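Local atomic coordinates of putative alpha/beta hydrolase fold protein (Candidatus Nitrososphaera gargensis, PDB entry 5A62), a protein that probably hydrolyses carboxylic esters with an alpha/beta hydrolase fold. Residues Y14-H18 with L84-L88; I96-I100 with H248-I252; G102-S106 with I119-S125; A144-K150 with F180-V185; G218-F224 with G245-W249. All blocks are in the same frame, centred on the assembly; numbering follows the deposited sequence. Where two conformers were deposited one is given.

Contact 1 (Y14-H18 with L84-L88); sequences YYEDH and LLEHL
Y15 is the side chain that L84, H87 and L88 close around, and most of what holds the two segments together is apolar. CD1 of L84 lies over one face of the tyrosine ring, shifted toward the rim, 4.0 Å from its centroid; the CH-pi contact is closest at CG, 3.7 Å from that methyl carbon. Farther out toward the hydroxyl, L88 arrives from the opposite direction and slides past the ring, placing its CD2 3.7 Å from Y15 CE2. Branched leucines suit the site because a single methyl can settle on an aromatic surface without bringing a polar atom to it. The tyrosine reaches them with CG set between its own backbone N and carbonyl carbon (chi1 75°).

In the fold, strand 12-18 is near one margin of the central sheet, and the end of helix 74-87 packs across it. Y56 of the adjoining strand 52-56 touches both Y15 and L84, widening the same hydrophobic layer.

The polar contacts lie at the hydroxyl end of the tyrosine. Y15 OH comes to the edge of the H87 ring, close to its plane, and the two rings stand nearly perpendicular, at 82°. A water sits near both, 3.1 Å from H87 NE2; its modelled distance to Y15 OH is implausibly short, so the bridge is doubtful. D17 has a mixed role: its OD2 lies 3.9 Å from L88 CD2, while the carboxylate finds its charge partner in R52, which forms a salt bridge to that same oxygen.

Contact 2 (I96-I100 with H248-I252); sequences IGHSI and HWVVI. With ACT (acetate ion), chain B.
S99 and H248 meet in what is very probably the active site of the hydrolase, at a nucleophile elbow of the G-x-S-x-G type spanning G97 to G101. The serine sits at the sharp turn from strand 93-98 into helix 100-111 and has the strained backbone angles of such turns (phi 58°, psi -118°). In one of two deposited conformers its OG is hydrogen-bonded to H248 NE2 at 2.9 Å, at the edge of the imidazole, a bond to be read with caution since this OG is implausibly close to the acetate. H248 extends its ring this far because its CG stands anti to the backbone N (chi1 -178°).

A second histidine fastens the backbone of the loop. H98 NE2 donates to H248 O at 2.8 Å, with the acceptor within the plane of the donor ring, and that carbonyl also accepts from N123 ND2. The edge of H98 is directed at the face of the W249 six-membered ring in an offset edge-to-face pair, centroids 5.8 Å apart. H98, H248 and W249 thus make an aromatic cluster in which a histidine can serve as both donor and packing surface.

The acetate is probably from the crystallisation liquor. Its OXT accepts from I100 N at 3.0 Å, and I32 N binds the ion as well. Two backbone amides converging on an anion next to the elbow serine are consistent with the oxyanion hole of an alpha/beta hydrolase.

Contact 3 (G102-S106 with I119-S125); sequences GIISS and IIMINGS
G102 and M121 bring their CA atoms to 4.5 Å of each other where helix 102-106 lies on strand 119-122, the two axes approaching to 7.9 Å and running nearly antiparallel at 156°. Just beyond the strand, G102 also faces G124, again with 4.5 Å between the two CA atoms. With hydrogens alone on both sides, glycine is the residue type that suits so close an approach of main chains. Beside them I103 CA makes a CA-H...O contact with S125 O.

The next turn of the helix presents small polar side chains. S105 folds its hydroxyl back on the helix, OG between the backbone N and the carbonyl carbon (chi1 72°), and donates to G102 O at 2.8 Å. That carbonyl also receives S106 N, from the same face of its plane. Since its hydrogen is used internally, S105 can offer a compact surface to apolar neighbours: I119 CD1 approaches OG to 3.6 Å, and M121 CG lies 3.7 Å from the same oxygen. I119 CD1 further touches S106 CA at 3.6 Å, wedged against two consecutive serines. The flexible methionine bends at chi3, and its SD stays 3.8 Å from G102 O.

Strand 93-98, helix 100-111 and strand 116-122 form one beta-alpha-beta unit, and this tight, glycine-lined seating of the helix that follows the probable nucleophile elbow belongs to the core of the alpha/beta hydrolase fold.

Contact 4 (A144-K150 with F180-V185); sequences AITQGMK and FTKTSV
M149 fills the tight centre of this contact, lodged between F180, T183 and V185. Bends at both chi2 and chi3 (-55° and -79°) fold its chain back among them. CG presses on T183 O at 3.2 Å and lies 3.7 Å from V185 CG2, while the terminal CE ends 3.6 Å from F180 CE2. An unbranched, pliable methionine suits so irregular a set of neighbours. V185 belongs to this close-set part too, its CG2 lying 3.6 Å from A144 O. The opposing wall is a type I turn from F180 to T183, braced by T183 OG1 donating back to F180 O at 2.8 Å.

Toward solvent the packing thins: K150 touches T181 CG2 with its CA (3.9 Å) and its CG. Separately, T69 of the second subunit packs on I145 and V185, and K68 of that subunit bonds to I145 O.

Helices 136-147 and 149-157, with the loop before helix 185-194, come between strands 116-122 and 212-218 in the sequence, where this family commonly carries its cap. The contact is largely apolar, the hydroxyls of T181 and S184 being bonded to R177 O and G60 O, so the cap helices are probably held here by shape and burial of hydrocarbon.

Contact 5 (G218-F224 with G245-W249); sequences GSDDDVF and GSDHW
D221 leans across toward D247 and H248, and its side chain can be followed outward. CB lies 3.9 Å from D247 OD1. CG, anti to the backbone N (chi1 -172°), passes 4.0 Å from H248 CA. At the tip the two oxygens part company: OD1 turns back to its own segment and accepts from F224 N at 3.2 Å, met from well above the carboxylate plane, as the N-cap of helix 222-234. OD2 lies 3.2 Å from H248 CA and also near its CB and the ring edge at CD2 (3.4 Å); this buried oxygen has no hydrogen-bond partner in the model. Aspartate is short enough to cap the helix while keeping an oxygen beside the histidine. Its place after strand 212-218 is where many alpha/beta hydrolases carry the triad acid, but here it bonds to neither ring nitrogen, so that role is only possible.

The loops are tied at their other end. G245 N donates to S219 OG at 2.9 Å, and D220 N donates to S246 O at 2.8 Å. D247 steadies the loop from within, its OD1 accepting from H248 N at 2.7 Å. G245 adopts positive phi, an easy conformation for glycine.

The contact therefore binds the type I turn that joins strand 212-218 to helix 222-234 to the loop leading from strand 239-243 into helix 250-253, at the same end of the sheet.

How the contacts relate
Contacts 2, 3 and 5 form one cluster around the probable active site, with contact 2 at its middle: its centre is 9 Å from that of contact 3 and 10 Å from that of contact 5. N123, from the segment 119-125, ties the cluster together: its ND2 is 2.9 Å from H248 O, and its OD1 is 2.8 Å from G218 N. Contacts 2 and 5 share H248 and W249, and F224 CE2 packs 3.8 Å from S99 OG in one deposited conformer. Contact 4, in the probable cap, is nested within the chain loop closed by contact 2, their centres 19 Å apart. Contact 1 lies across the molecule from contact 5, about 30 Å between centres.

Contact 1 (Y14-H18 with L84-L88)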
# COMPACT_ATOMS: atom_id res chain seq x y z
N TYR A 14 18.95 -11.29 -0.55
CA TYR A 14 19.85 -12.06 -1.38
C TYR A 14 20.41 -11.23 -2.46
O TYR A 14 19.66 -10.53 -3.19
CB TYR A 14 19.19 -13.29 -1.99
CG TYR A 14 20.11 -14.10 -2.81
CD1 TYR A 14 20.97 -15.04 -2.20
CD2 TYR A 14 20.22 -13.90 -4.15
CE1 TYR A 14 21.90 -15.74 -2.99
CE2 TYR A 14 21.11 -14.62 -4.93
CZ TYR A 14 21.93 -15.51 -4.30
OH TYR A 14 22.87 -16.19 -5.07
N TYR A 15 21.72 -11.25 -2.63
CA TYR A 15 22.39 -10.54 -3.69
C TYR A 15 23.53 -11.30 -4.28
O TYR A 15 23.98 -12.24 -3.66
CB TYR A 15 22.86 -9.15 -3.21
CG TYR A 15 24.06 -9.23 -2.30
CD1 TYR A 15 23.95 -9.39 -0.95
CD2 TYR A 15 25.31 -9.07 -2.87
CE1 TYR A 15 25.05 -9.47 -0.12
CE2 TYR A 15 26.44 -9.21 -2.07
CZ TYR A 15 26.29 -9.39 -0.71
OH TYR A 15 27.39 -9.47 0.18
N GLU A 16 23.97 -10.86 -5.45
CA GLU A 16 25.24 -11.37 -6.10
C GLU A 16 26.00 -10.18 -6.54
O GLU A 16 25.50 -9.17 -6.97
CB GLU A 16 24.96 -12.30 -7.23
CG GLU A 16 24.21 -13.54 -6.82
CD GLU A 16 23.74 -14.38 -7.98
OE1 GLU A 16 23.91 -14.03 -9.16
OE2 GLU A 16 23.12 -15.46 -7.70
N ASP A 17 27.34 -10.30 -6.43
CA ASP A 17 28.30 -9.25 -6.77
C ASP A 17 29.30 -9.90 -7.69
O ASP A 17 30.21 -10.64 -7.22
CB ASP A 17 28.95 -8.73 -5.50
CG ASP A 17 29.93 -7.58 -5.73
OD1 ASP A 17 30.23 -7.23 -6.86
OD2 ASP A 17 30.42 -7.06 -4.71
N HIS A 18 29.14 -9.72 -8.97
CA HIS A 18 29.94 -10.38 -9.98
C HIS A 18 31.01 -9.46 -10.51
O HIS A 18 30.83 -8.26 -10.71
CB HIS A 18 29.05 -10.75 -11.15
CG HIS A 18 28.04 -11.82 -10.87
ND1 HIS A 18 26.74 -11.60 -10.43
CD2 HIS A 18 28.12 -13.16 -11.08
CE1 HIS A 18 26.11 -12.75 -10.33
NE2 HIS A 18 26.93 -13.70 -10.72
N LEU A 84 22.16 -1.98 0.72
CA LEU A 84 22.98 -2.91 -0.06
C LEU A 84 24.19 -2.20 -0.68
O LEU A 84 25.30 -2.71 -0.66
CB LEU A 84 22.14 -3.58 -1.17
CG LEU A 84 22.89 -4.52 -2.08
CD1 LEU A 84 23.48 -5.72 -1.34
CD2 LEU A 84 21.96 -4.98 -3.20
N LEU A 85 23.99 -1.01 -1.26
CA LEU A 85 25.08 -0.34 -1.95
C LEU A 85 26.06 0.19 -0.91
O LEU A 85 27.27 0.16 -1.17
CB LEU A 85 24.53 0.77 -2.86
CG LEU A 85 23.62 0.24 -3.97
CD1 LEU A 85 23.27 1.39 -4.89
CD2 LEU A 85 24.21 -0.95 -4.74
N GLU A 86 25.63 0.59 0.26
CA GLU A 86 26.55 0.91 1.36
C GLU A 86 27.34 -0.31 1.76
O GLU A 86 28.58 -0.23 1.98
CB GLU A 86 25.82 1.41 2.58
CG GLU A 86 25.14 2.70 2.50
CD GLU A 86 24.20 2.97 3.70
OE1 GLU A 86 23.98 2.11 4.61
OE2 GLU A 86 23.64 4.11 3.68
N HIS A 87 26.74 -1.46 1.85
CA HIS A 87 27.39 -2.73 2.28
C HIS A 87 28.46 -3.09 1.33
O HIS A 87 29.52 -3.64 1.79
CB HIS A 87 26.31 -3.80 2.34
CG HIS A 87 26.81 -5.14 2.65
ND1 HIS A 87 27.46 -5.42 3.84
CD2 HIS A 87 26.77 -6.30 1.95
CE1 HIS A 87 27.75 -6.70 3.85
NE2 HIS A 87 27.39 -7.27 2.72
N LEU A 88 28.29 -2.83 0.05
CA LEU A 88 29.22 -3.22 -0.97
C LEU A 88 30.20 -2.10 -1.27
O LEU A 88 31.06 -2.26 -2.14
CB LEU A 88 28.48 -3.69 -2.21
CG LEU A 88 27.65 -4.92 -1.94
CD1 LEU A 88 26.89 -5.25 -3.23
CD2 LEU A 88 28.46 -6.12 -1.46
O HOH W 1 27.07 -10.37 2.38

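Contact 2 (I96-I100 with H248-I252)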
# COMPACT_ATOMS: atom_id res chain seq x y z
N ILE A 96 20.24 -0.27 -13.67
CA ILE A 96 19.42 -0.81 -14.75
C ILE A 96 18.21 -1.47 -14.07
O ILE A 96 18.38 -2.46 -13.40
CB ILE A 96 20.14 -1.79 -15.65
CG1 ILE A 96 21.36 -1.08 -16.27
CG2 ILE A 96 19.18 -2.31 -16.69
CD1 ILE A 96 22.33 -2.06 -16.85
N GLY A 97 17.03 -0.87 -14.27
CA GLY A 97 15.86 -1.40 -13.60
C GLY A 97 14.71 -1.67 -14.49
O GLY A 97 14.42 -0.86 -15.36
N HIS A 98 14.07 -2.83 -14.35
CA HIS A 98 12.94 -3.24 -15.17
C HIS A 98 11.69 -3.10 -14.34
O HIS A 98 11.58 -3.63 -13.25
CB HIS A 98 13.10 -4.72 -15.61
CG HIS A 98 11.95 -5.27 -16.37
ND1 HIS A 98 11.62 -6.61 -16.31
CD2 HIS A 98 11.12 -4.73 -17.26
CE1 HIS A 98 10.57 -6.83 -17.09
NE2 HIS A 98 10.25 -5.71 -17.70
N SER A 99 10.72 -2.38 -14.90
CA SER A 99 9.39 -2.19 -14.30
C SER A 99 9.53 -1.54 -12.93
O SER A 99 10.05 -0.48 -12.80
CB SER A 99 8.57 -3.47 -14.31
OG SER A 99 7.19 -3.12 -14.32
N ILE A 100 9.12 -2.18 -11.85
CA ILE A 100 9.36 -1.60 -10.52
C ILE A 100 10.80 -1.26 -10.27
O ILE A 100 11.10 -0.30 -9.56
CB ILE A 100 8.78 -2.49 -9.35
CG1 ILE A 100 8.56 -1.66 -8.08
CG2 ILE A 100 9.65 -3.69 -9.05
CD1 ILE A 100 7.92 -2.40 -6.93
N HIS A 248 5.72 -5.52 -22.05
CA HIS A 248 6.21 -5.38 -20.71
C HIS A 248 7.31 -6.35 -20.36
O HIS A 248 8.33 -5.98 -19.74
CB HIS A 248 5.05 -5.64 -19.73
CG HIS A 248 5.41 -5.48 -18.28
ND1 HIS A 248 5.64 -6.57 -17.46
CD2 HIS A 248 5.57 -4.39 -17.51
CE1 HIS A 248 5.89 -6.15 -16.23
NE2 HIS A 248 5.86 -4.83 -16.24
N TRP A 249 7.13 -7.61 -20.73
CA TRP A 249 8.06 -8.65 -20.36
C TRP A 249 9.22 -8.85 -21.34
O TRP A 249 9.70 -9.94 -21.60
CB TRP A 249 7.32 -9.96 -20.08
CG TRP A 249 6.55 -9.92 -18.84
CD1 TRP A 249 5.19 -9.72 -18.72
CD2 TRP A 249 7.07 -10.01 -17.51
NE1 TRP A 249 4.85 -9.70 -17.40
CE2 TRP A 249 5.96 -9.90 -16.63
CE3 TRP A 249 8.35 -10.24 -16.96
CZ2 TRP A 249 6.11 -9.96 -15.25
CZ3 TRP A 249 8.48 -10.29 -15.59
CH2 TRP A 249 7.35 -10.15 -14.75
N VAL A 250 9.72 -7.74 -21.85
CA VAL A 250 10.80 -7.75 -22.82
C VAL A 250 12.04 -8.45 -22.26
O VAL A 250 12.84 -8.99 -23.00
CB VAL A 250 11.14 -6.29 -23.30
CG1 VAL A 250 11.75 -5.47 -22.18
CG2 VAL A 250 12.04 -6.30 -24.53
N VAL A 251 12.26 -8.40 -20.95
CA VAL A 251 13.40 -9.03 -20.31
C VAL A 251 13.32 -10.57 -20.39
O VAL A 251 14.31 -11.26 -20.25
CB VAL A 251 13.56 -8.54 -18.85
CG1 VAL A 251 12.32 -8.80 -18.03
CG2 VAL A 251 14.75 -9.14 -18.15
N ILE A 252 12.15 -11.11 -20.60
CA ILE A 252 12.01 -12.55 -20.83
C ILE A 252 12.37 -12.85 -22.29
O ILE A 252 13.06 -13.85 -22.53
CB ILE A 252 10.57 -13.00 -20.57
CG1 ILE A 252 10.24 -12.82 -19.09
CG2 ILE A 252 10.28 -14.42 -21.06
CD1 ILE A 252 11.02 -13.65 -18.15
C ACT B . 6.11 -4.13 -12.04
O ACT B . 5.29 -4.98 -12.46
OXT ACT B . 7.22 -4.48 -11.76
CH3 ACT B . 5.71 -2.65 -11.81

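Contact 3 (G102-S106 with I119-S125)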
# COMPACT_ATOMS: atom_id res chain seq x y z
N GLY A 102 12.79 0.02 -12.32
CA GLY A 102 12.91 1.36 -12.95
C GLY A 102 12.43 2.46 -12.04
O GLY A 102 13.06 3.50 -11.85
N ILE A 103 11.30 2.23 -11.38
CA ILE A 103 10.81 3.14 -10.43
C ILE A 103 11.79 3.32 -9.24
O ILE A 103 12.13 4.42 -8.78
CB ILE A 103 9.42 2.65 -9.92
CG1 ILE A 103 8.60 2.13 -11.12
CG2 ILE A 103 8.88 3.86 -9.25
CD1 ILE A 103 7.16 1.68 -10.83
N ILE A 104 12.25 2.18 -8.71
CA ILE A 104 13.21 2.18 -7.65
C ILE A 104 14.47 3.00 -8.08
O ILE A 104 14.95 3.79 -7.29
CB ILE A 104 13.58 0.74 -7.25
CG1 ILE A 104 12.36 0.09 -6.56
CG2 ILE A 104 14.83 0.72 -6.38
CD1 ILE A 104 12.48 -1.42 -6.47
N SER A 105 14.97 2.74 -9.29
CA SER A 105 16.16 3.45 -9.74
C SER A 105 15.94 4.93 -9.75
O SER A 105 16.85 5.69 -9.39
CB SER A 105 16.65 2.97 -11.10
OG SER A 105 15.85 3.36 -12.20
N SER A 106 14.74 5.36 -10.18
CA SER A 106 14.47 6.77 -10.25
C SER A 106 14.40 7.44 -8.88
O SER A 106 14.95 8.53 -8.66
CB SER A 106 13.22 6.98 -11.11
OG SER A 106 12.04 6.63 -10.42
N ILE A 119 20.75 6.21 -14.73
CA ILE A 119 19.77 5.14 -14.62
C ILE A 119 19.25 4.79 -16.00
O ILE A 119 19.12 5.63 -16.87
CB ILE A 119 18.64 5.44 -13.69
CG1 ILE A 119 17.70 6.52 -14.17
CG2 ILE A 119 19.16 5.73 -12.32
CD1 ILE A 119 16.50 6.72 -13.25
N ILE A 120 18.92 3.49 -16.15
CA ILE A 120 18.38 2.92 -17.39
C ILE A 120 17.14 2.20 -16.99
O ILE A 120 17.24 1.13 -16.36
CB ILE A 120 19.37 2.02 -18.12
CG1 ILE A 120 20.63 2.81 -18.41
CG2 ILE A 120 18.69 1.53 -19.43
CD1 ILE A 120 21.76 1.97 -18.98
N MET A 121 15.99 2.71 -17.34
CA MET A 121 14.69 2.16 -16.95
C MET A 121 14.11 1.38 -18.11
O MET A 121 13.93 1.96 -19.20
CB MET A 121 13.72 3.27 -16.59
CG MET A 121 14.18 4.12 -15.42
SD MET A 121 13.07 5.48 -15.05
CE MET A 121 13.38 6.57 -16.45
N ILE A 122 13.85 0.10 -17.96
CA ILE A 122 13.32 -0.76 -18.99
C ILE A 122 11.86 -1.00 -18.61
O ILE A 122 11.57 -1.60 -17.58
CB ILE A 122 14.06 -2.06 -19.09
CG1 ILE A 122 15.57 -1.83 -19.28
CG2 ILE A 122 13.41 -2.92 -20.19
CD1 ILE A 122 16.40 -3.08 -19.29
N ASN A 123 10.90 -0.48 -19.40
CA ASN A 123 9.49 -0.46 -19.07
C ASN A 123 9.27 -0.07 -17.63
O ASN A 123 8.55 -0.74 -16.90
CB ASN A 123 8.86 -1.86 -19.35
CG ASN A 123 8.83 -2.20 -20.83
OD1 ASN A 123 8.72 -1.30 -21.68
ND2 ASN A 123 8.91 -3.49 -21.11
N GLY A 124 9.83 1.05 -17.29
CA GLY A 124 9.67 1.69 -16.02
C GLY A 124 9.64 3.18 -16.15
O GLY A 124 9.93 3.72 -17.22
N SER A 125 9.21 3.87 -15.12
CA SER A 125 9.27 5.32 -15.13
C SER A 125 9.29 5.85 -13.72
O SER A 125 8.99 5.11 -12.77
CB SER A 125 8.03 5.85 -15.84
OG SER A 125 6.91 6.03 -14.98

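Contact 4 (A144-K150 with F180-V185)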
# COMPACT_ATOMS: atom_id res chain seq x y z
N ALA A 144 -3.37 -15.06 -6.78
CA ALA A 144 -2.20 -15.44 -6.00
C ALA A 144 -2.61 -15.97 -4.63
O ALA A 144 -2.10 -16.97 -4.14
CB ALA A 144 -1.26 -14.25 -5.81
N ILE A 145 -3.52 -15.26 -3.98
CA ILE A 145 -3.94 -15.62 -2.64
C ILE A 145 -4.80 -16.90 -2.60
O ILE A 145 -4.59 -17.74 -1.71
CB ILE A 145 -4.68 -14.43 -1.98
CG1 ILE A 145 -3.71 -13.29 -1.83
CG2 ILE A 145 -5.23 -14.84 -0.58
CD1 ILE A 145 -4.41 -11.93 -1.63
N THR A 146 -5.71 -16.99 -3.54
CA THR A 146 -6.68 -18.10 -3.50
C THR A 146 -6.11 -19.37 -4.13
O THR A 146 -6.35 -20.49 -3.63
CB THR A 146 -8.00 -17.67 -4.12
OG1 THR A 146 -7.85 -17.25 -5.47
CG2 THR A 146 -8.56 -16.54 -3.32
N GLN A 147 -5.32 -19.23 -5.18
CA GLN A 147 -4.87 -20.36 -6.04
C GLN A 147 -3.37 -20.56 -6.05
O GLN A 147 -2.93 -21.67 -6.39
CB GLN A 147 -5.33 -20.20 -7.46
CG GLN A 147 -6.84 -20.05 -7.70
CD GLN A 147 -7.19 -20.21 -9.18
OE1 GLN A 147 -6.73 -21.16 -9.84
NE2 GLN A 147 -7.99 -19.32 -9.71
N GLY A 148 -2.59 -19.55 -5.69
CA GLY A 148 -1.19 -19.61 -5.67
C GLY A 148 -0.49 -19.11 -6.91
O GLY A 148 -1.06 -18.77 -7.92
N MET A 149 0.84 -19.00 -6.79
CA MET A 149 1.66 -18.42 -7.81
C MET A 149 1.83 -19.24 -9.08
O MET A 149 1.94 -18.71 -10.16
CB MET A 149 3.05 -18.05 -7.25
CG MET A 149 2.96 -16.99 -6.11
SD MET A 149 2.08 -15.47 -6.55
CE MET A 149 3.34 -14.68 -7.44
N LYS A 150 1.85 -20.57 -8.93
CA LYS A 150 1.93 -21.39 -10.14
C LYS A 150 0.65 -21.20 -10.97
O LYS A 150 0.71 -21.04 -12.19
CB LYS A 150 2.14 -22.86 -9.78
CG LYS A 150 3.47 -23.20 -9.11
CD LYS A 150 3.57 -24.72 -8.93
CE LYS A 150 4.66 -25.21 -7.97
NZ LYS A 150 5.98 -24.55 -8.16
N PHE A 180 8.89 -16.52 -12.45
CA PHE A 180 7.74 -15.97 -11.72
C PHE A 180 7.38 -16.80 -10.52
O PHE A 180 7.01 -16.30 -9.45
CB PHE A 180 6.57 -15.81 -12.69
CG PHE A 180 5.41 -15.04 -12.14
CD1 PHE A 180 5.39 -13.65 -12.23
CD2 PHE A 180 4.36 -15.69 -11.51
CE1 PHE A 180 4.28 -12.95 -11.76
CE2 PHE A 180 3.28 -15.00 -11.04
CZ PHE A 180 3.29 -13.65 -11.12
N THR A 181 7.44 -18.13 -10.67
CA THR A 181 6.94 -19.01 -9.63
C THR A 181 7.92 -19.12 -8.44
O THR A 181 7.56 -19.75 -7.45
CB THR A 181 6.54 -20.38 -10.17
OG1 THR A 181 7.70 -21.01 -10.68
CG2 THR A 181 5.46 -20.24 -11.18
N LYS A 182 9.04 -18.40 -8.46
CA LYS A 182 9.87 -18.26 -7.27
C LYS A 182 9.37 -17.11 -6.36
O LYS A 182 9.93 -16.94 -5.27
CB LYS A 182 11.32 -17.94 -7.62
CG LYS A 182 12.04 -18.80 -8.60
CD LYS A 182 12.12 -20.17 -8.11
CE LYS A 182 13.28 -20.89 -8.84
NZ LYS A 182 12.72 -21.42 -10.05
N THR A 183 8.36 -16.38 -6.81
CA THR A 183 7.90 -15.26 -6.03
C THR A 183 6.96 -15.79 -4.96
O THR A 183 6.04 -16.57 -5.25
CB THR A 183 7.13 -14.34 -6.97
OG1 THR A 183 7.92 -13.99 -8.14
CG2 THR A 183 6.80 -13.01 -6.24
N SER A 184 7.10 -15.36 -3.72
CA SER A 184 6.14 -15.68 -2.72
C SER A 184 4.84 -14.96 -2.92
O SER A 184 4.83 -13.86 -3.49
CB SER A 184 6.68 -15.42 -1.33
OG SER A 184 6.78 -14.03 -1.03
N VAL A 185 3.75 -15.54 -2.46
CA VAL A 185 2.46 -14.87 -2.50
C VAL A 185 2.54 -13.57 -1.72
O VAL A 185 2.10 -12.53 -2.21
CB VAL A 185 1.36 -15.77 -1.95
CG1 VAL A 185 0.05 -15.01 -1.81
CG2 VAL A 185 1.27 -17.03 -2.77

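Contact 5 (G218-F224 with G245-W249)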
# COMPACT_ATOMS: atom_id res chain seq x y z
N GLY A 218 8.93 -0.97 -24.48
CA GLY A 218 8.29 -1.76 -25.53
C GLY A 218 7.09 -1.02 -26.07
O GLY A 218 6.26 -0.55 -25.30
N SER A 219 6.96 -0.93 -27.39
CA SER A 219 5.89 -0.15 -28.01
C SER A 219 4.53 -0.71 -27.65
O SER A 219 3.58 0.06 -27.65
CB SER A 219 6.08 -0.08 -29.53
OG SER A 219 5.79 -1.33 -30.13
N ASP A 220 4.42 -1.98 -27.32
CA ASP A 220 3.15 -2.58 -26.93
C ASP A 220 2.80 -2.47 -25.46
O ASP A 220 1.71 -2.87 -25.05
CB ASP A 220 3.11 -4.04 -27.39
CG ASP A 220 3.06 -4.16 -28.88
OD1 ASP A 220 2.46 -3.28 -29.56
OD2 ASP A 220 3.64 -5.12 -29.39
N ASP A 221 3.69 -1.89 -24.64
CA ASP A 221 3.44 -1.73 -23.21
C ASP A 221 2.69 -0.40 -23.05
O ASP A 221 3.30 0.66 -22.90
CB ASP A 221 4.77 -1.71 -22.45
CG ASP A 221 4.58 -1.74 -20.96
OD1 ASP A 221 3.50 -1.32 -20.45
OD2 ASP A 221 5.49 -2.27 -20.22
N ASP A 222 1.37 -0.44 -23.12
CA ASP A 222 0.66 0.79 -23.25
C ASP A 222 0.87 1.66 -22.00
O ASP A 222 0.95 2.88 -22.14
CB ASP A 222 -0.85 0.50 -23.43
CG ASP A 222 -1.20 -0.12 -24.80
OD1 ASP A 222 -0.47 0.04 -25.79
OD2 ASP A 222 -2.25 -0.81 -24.88
N VAL A 223 0.86 1.08 -20.81
CA VAL A 223 0.99 1.86 -19.61
C VAL A 223 2.34 2.56 -19.58
O VAL A 223 2.41 3.79 -19.35
CB VAL A 223 0.75 1.08 -18.31
CG1 VAL A 223 1.15 1.84 -17.07
CG2 VAL A 223 -0.72 0.65 -18.22
N PHE A 224 3.41 1.80 -19.76
CA PHE A 224 4.73 2.45 -19.69
C PHE A 224 5.03 3.32 -20.85
O PHE A 224 5.71 4.31 -20.70
CB PHE A 224 5.85 1.44 -19.35
CG PHE A 224 5.76 1.01 -17.92
CD1 PHE A 224 6.15 1.87 -16.91
CD2 PHE A 224 5.21 -0.18 -17.57
CE1 PHE A 224 6.05 1.51 -15.59
CE2 PHE A 224 5.12 -0.57 -16.25
CZ PHE A 224 5.55 0.29 -15.26
N GLY A 245 7.30 -3.50 -31.25
CA GLY A 245 6.79 -4.82 -31.11
C GLY A 245 7.10 -5.60 -29.88
O GLY A 245 6.71 -6.75 -29.73
N SER A 246 7.77 -4.97 -28.91
CA SER A 246 7.99 -5.56 -27.62
C SER A 246 6.98 -5.02 -26.60
O SER A 246 6.39 -3.96 -26.81
CB SER A 246 9.41 -5.21 -27.11
OG SER A 246 10.41 -5.81 -27.93
N ASP A 247 6.79 -5.77 -25.54
CA ASP A 247 5.83 -5.44 -24.49
C ASP A 247 6.51 -5.48 -23.12
O ASP A 247 7.74 -5.41 -22.97
CB ASP A 247 4.72 -6.48 -24.64
CG ASP A 247 3.36 -6.04 -24.11
OD1 ASP A 247 3.28 -5.19 -23.21
OD2 ASP A 247 2.32 -6.63 -24.57
N HIS A 248 5.72 -5.52 -22.05
CA HIS A 248 6.21 -5.38 -20.71
C HIS A 248 7.31 -6.35 -20.36
O HIS A 248 8.33 -5.98 -19.74
CB HIS A 248 5.05 -5.64 -19.73
CG HIS A 248 5.41 -5.48 -18.28
ND1 HIS A 248 5.64 -6.57 -17.46
CD2 HIS A 248 5.57 -4.39 -17.51
CE1 HIS A 248 5.89 -6.15 -16.23
NE2 HIS A 248 5.86 -4.83 -16.24
N TRP A 249 7.13 -7.61 -20.73
CA TRP A 249 8.06 -8.65 -20.36
C TRP A 249 9.22 -8.85 -21.34
O TRP A 249 9.70 -9.94 -21.60
CB TRP A 249 7.32 -9.96 -20.08
CG TRP A 249 6.55 -9.92 -18.84
CD1 TRP A 249 5.19 -9.72 -18.72
CD2 TRP A 249 7.07 -10.01 -17.51
NE1 TRP A 249 4.85 -9.70 -17.40
CE2 TRP A 249 5.96 -9.90 -16.63
CE3 TRP A 249 8.35 -10.24 -16.96
CZ2 TRP A 249 6.11 -9.96 -15.25
CZ3 TRP A 249 8.48 -10.29 -15.59
CH2 TRP A 249 7.35 -10.15 -14.75